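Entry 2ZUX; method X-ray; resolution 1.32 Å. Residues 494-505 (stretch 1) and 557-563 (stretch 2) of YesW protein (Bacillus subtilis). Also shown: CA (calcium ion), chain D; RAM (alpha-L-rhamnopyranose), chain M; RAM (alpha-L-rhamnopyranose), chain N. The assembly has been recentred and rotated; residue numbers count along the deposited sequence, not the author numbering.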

# COMPACT_ATOMS: atom_id res chain seq x y z
N ASN A 494 5.71 -3.15 12.74
CA ASN A 494 4.83 -4.30 12.91
C ASN A 494 5.37 -5.54 12.21
O ASN A 494 6.32 -5.48 11.43
N ASN A 495 4.71 -6.66 12.47
CA ASN A 495 4.90 -7.90 11.70
C ASN A 495 6.26 -8.55 11.90
O ASN A 495 6.85 -9.08 10.97
N GLY A 496 6.73 -8.51 13.14
CA GLY A 496 7.92 -9.27 13.52
C GLY A 496 9.11 -8.88 12.67
O GLY A 496 9.44 -7.70 12.55
N THR A 497 9.75 -9.87 12.06
CA THR A 497 10.95 -9.61 11.28
C THR A 497 10.69 -8.76 10.04
O THR A 497 11.61 -8.15 9.50
N LYS A 498 9.43 -8.70 9.59
CA LYS A 498 9.11 -7.84 8.45
C LYS A 498 9.27 -6.36 8.78
O LYS A 498 9.61 -5.56 7.90
N ALA A 499 9.03 -5.99 10.05
CA ALA A 499 9.31 -4.63 10.55
C ALA A 499 8.74 -3.53 9.65
O ALA A 499 9.45 -2.62 9.21
N THR A 500 7.44 -3.63 9.39
CA THR A 500 6.76 -2.71 8.49
C THR A 500 6.03 -1.60 9.25
O THR A 500 5.53 -1.82 10.35
N PRO A 501 5.92 -0.41 8.63
CA PRO A 501 5.14 0.63 9.26
C PRO A 501 3.65 0.30 9.12
O PRO A 501 3.27 -0.45 8.21
N THR A 502 2.82 0.85 9.99
CA THR A 502 1.39 0.72 9.81
C THR A 502 0.98 1.19 8.41
O THR A 502 0.17 0.54 7.76
N LEU A 503 1.59 2.28 7.92
CA LEU A 503 1.37 2.70 6.54
C LEU A 503 2.45 3.68 6.13
O LEU A 503 2.87 4.50 6.95
N GLN A 504 2.90 3.58 4.89
CA GLN A 504 3.71 4.63 4.27
C GLN A 504 2.96 5.13 3.05
O GLN A 504 2.60 4.34 2.18
N ALA A 505 2.69 6.44 2.98
CA ALA A 505 1.95 7.00 1.85
C ALA A 505 2.07 8.51 1.87
O ALA A 505 2.13 9.12 2.95
N ALA A 557 -0.69 -9.29 2.76
CA ALA A 557 0.31 -10.30 3.09
C ALA A 557 1.63 -9.64 3.49
O ALA A 557 1.65 -8.89 4.48
N TYR A 558 2.74 -9.90 2.80
CA TYR A 558 4.00 -9.26 3.15
C TYR A 558 4.13 -7.90 2.48
O TYR A 558 4.59 -7.79 1.34
N ASN A 559 3.73 -6.88 3.23
CA ASN A 559 3.64 -5.50 2.76
C ASN A 559 4.87 -5.10 1.96
O ASN A 559 5.99 -5.27 2.44
N GLN A 560 4.64 -4.54 0.77
CA GLN A 560 5.70 -4.01 -0.09
C GLN A 560 5.53 -2.51 -0.27
O GLN A 560 4.40 -2.02 -0.19
N PRO A 561 6.64 -1.79 -0.52
CA PRO A 561 6.56 -0.35 -0.70
C PRO A 561 5.94 0.04 -2.03
O PRO A 561 5.97 -0.74 -2.99
N PRO A 562 5.37 1.25 -2.10
CA PRO A 562 4.73 1.70 -3.33
C PRO A 562 5.71 2.30 -4.34
O PRO A 562 6.79 2.76 -3.97
N HIS A 563 5.30 2.28 -5.60
CA HIS A 563 6.06 2.84 -6.71
C HIS A 563 5.20 3.74 -7.57
O HIS A 563 3.98 3.60 -7.59

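The two stretches, whose touching residues are at least 58 apart in sequence, bury 323 Å² between them, and no direct hydrogen bond joins them. Asn559, Lys498 and Tyr558 cover the most surface.

Asn559 points toward stretch 1 with chi1 m (-52°), and its amide serves two different partners. OD1 binds the calcium ion at 2.4 Å, beside Ala557 O, which is also 2.4 Å from the metal; these two oxygens lie 3.0 Å apart because both are ligands. Waters 2 and 3 and two atoms from elsewhere in the structure also bind the metal. With OD1 held by the metal, ND2 is left to face Thr500 and Pro501. It donates to water 1 (ND2 to water O, 2.8 Å), and this water lies 2.8 Å from Pro501 O, so a water spans a gap too wide for direct bonding: Asn559 ND2 is 4.4 Å from Pro501 O. Thr500, chi1 p, turns toward the same amide, its OG1 4.0 Å from Asn559 ND2.

Lys498 also points toward stretch 2, with chi angles m, m, t, t; the extended outer half of the chain crosses the ring of Tyr558 (chi1 m, -65°). CE sits over the ring face, 3.5 Å from the centroid and only 10° off the normal, in a CH-pi contact. NZ lies farther off-centre, 3.9 Å from the centroid, and adds a cation-pi interaction; it approaches Tyr558 CD2 to 3.4 Å. Rhamnose M adjoins this pair: Tyr558 OH is 3.0 Å from its O2, and Lys498 CE is 3.7 Å from its O3. That O3 donates to Thr497 OG1 (2.8 Å), while Thr497 N donates to O4 of the same sugar (3.0 Å).

Farther along, Gln504 (chi1 t, chi2 t) and Pro562 point toward each other, with Gln504 NE2 3.8 Å from Pro562 CD.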

# COMPACT_ATOMS: atom_id res chain seq x y z
CB ASN A 494 3.42 -4.01 12.32
CG ASN A 494 2.84 -2.67 12.73
OD1 ASN A 494 2.15 -2.02 11.94
ND2 ASN A 494 3.10 -2.26 13.96
CB ASN A 495 4.55 -7.69 10.22
CG ASN A 495 3.12 -7.23 10.02
OD1 ASN A 495 2.85 -6.29 9.24
ND2 ASN A 495 2.20 -7.86 10.70
CB THR A 497 11.66 -10.91 10.86
OG1 THR A 497 10.80 -11.67 10.00
CG2 THR A 497 12.04 -11.75 12.08
CB LYS A 498 7.71 -8.13 7.91
CG LYS A 498 7.52 -9.57 7.43
CD LYS A 498 8.39 -9.91 6.21
CE LYS A 498 8.26 -11.38 5.86
NZ LYS A 498 9.12 -11.71 4.69
CB ALA A 499 10.82 -4.45 10.79
CB THR A 500 5.73 -3.46 7.61
OG1 THR A 500 4.83 -4.21 8.44
CG2 THR A 500 6.45 -4.41 6.65
CB PRO A 501 5.48 1.87 8.43
CG PRO A 501 5.75 1.32 7.07
CD PRO A 501 6.47 0.02 7.33
CB THR A 502 0.62 1.41 10.98
OG1 THR A 502 0.59 0.49 12.08
CG2 THR A 502 -0.80 1.76 10.62
CB LEU A 503 -0.01 3.36 6.36
CG LEU A 503 -0.44 3.73 4.93
CD1 LEU A 503 -0.56 2.51 4.03
CD2 LEU A 503 -1.72 4.54 4.95
CB GLN A 504 5.07 4.10 3.85
CG GLN A 504 5.93 5.12 3.11
CD GLN A 504 7.19 4.48 2.57
OE1 GLN A 504 8.03 3.98 3.34
NE2 GLN A 504 7.33 4.47 1.24
CB ALA A 505 0.47 6.62 1.93
CB ALA A 557 0.47 -11.31 1.94
CB TYR A 558 5.19 -10.16 2.86
CG TYR A 558 5.24 -11.43 3.72
CD1 TYR A 558 4.49 -11.56 4.89
CD2 TYR A 558 6.06 -12.49 3.36
CE1 TYR A 558 4.56 -12.72 5.67
CE2 TYR A 558 6.13 -13.66 4.13
CZ TYR A 558 5.36 -13.76 5.27
OH TYR A 558 5.39 -14.89 6.06
CB ASN A 559 3.57 -4.51 3.94
CG ASN A 559 2.51 -4.84 4.98
OD1 ASN A 559 2.15 -6.00 5.22
ND2 ASN A 559 2.04 -3.80 5.67
CB GLN A 560 5.66 -4.69 -1.47
CG GLN A 560 5.92 -6.18 -1.42
CD GLN A 560 7.30 -6.52 -0.92
OE1 GLN A 560 8.30 -6.18 -1.54
NE2 GLN A 560 7.36 -7.20 0.22
CB PRO A 561 8.04 0.08 -0.66
CG PRO A 561 8.79 -1.11 -1.16
CD PRO A 561 8.03 -2.29 -0.61
CB PRO A 562 3.75 2.76 -2.84
CG PRO A 562 4.45 3.36 -1.64
CD PRO A 562 5.23 2.23 -1.01
CB HIS A 563 6.64 1.70 -7.56
CG HIS A 563 7.83 1.07 -6.94
ND1 HIS A 563 7.79 -0.10 -6.21
CD2 HIS A 563 9.12 1.47 -6.93
CE1 HIS A 563 9.00 -0.39 -5.77
NE2 HIS A 563 9.83 0.55 -6.19
CA CA D . 0.31 -7.43 5.78
C1 RAM M . 4.63 -12.56 9.96
C2 RAM M . 5.91 -12.84 9.19
C3 RAM M . 7.14 -12.38 9.97
C4 RAM M . 7.15 -12.96 11.39
C5 RAM M . 5.82 -12.64 12.08
C6 RAM M . 5.76 -13.32 13.44
O1 RAM M . 4.35 -11.18 9.96
O2 RAM M . 5.97 -14.24 8.94
O3 RAM M . 8.33 -12.74 9.29
O4 RAM M . 8.25 -12.44 12.11
O5 RAM M . 4.71 -13.06 11.29
C1 RAM N . 4.41 -10.57 15.46
C2 RAM N . 3.01 -10.27 14.89
C3 RAM N . 2.50 -8.86 15.20
C4 RAM N . 3.61 -7.85 14.98
C5 RAM N . 4.75 -8.19 15.94
C6 RAM N . 5.88 -7.18 15.85
O1 RAM N . 4.29 -11.22 16.71
O2 RAM N . 3.02 -10.49 13.49
O3 RAM N . 1.37 -8.56 14.42
O4 RAM N . 3.19 -6.50 15.12
O5 RAM N . 5.29 -9.46 15.58
O HOH W 1 2.63 -1.03 5.54
O HOH W 2 1.14 -8.64 7.56
O HOH W 3 -1.62 -8.83 5.91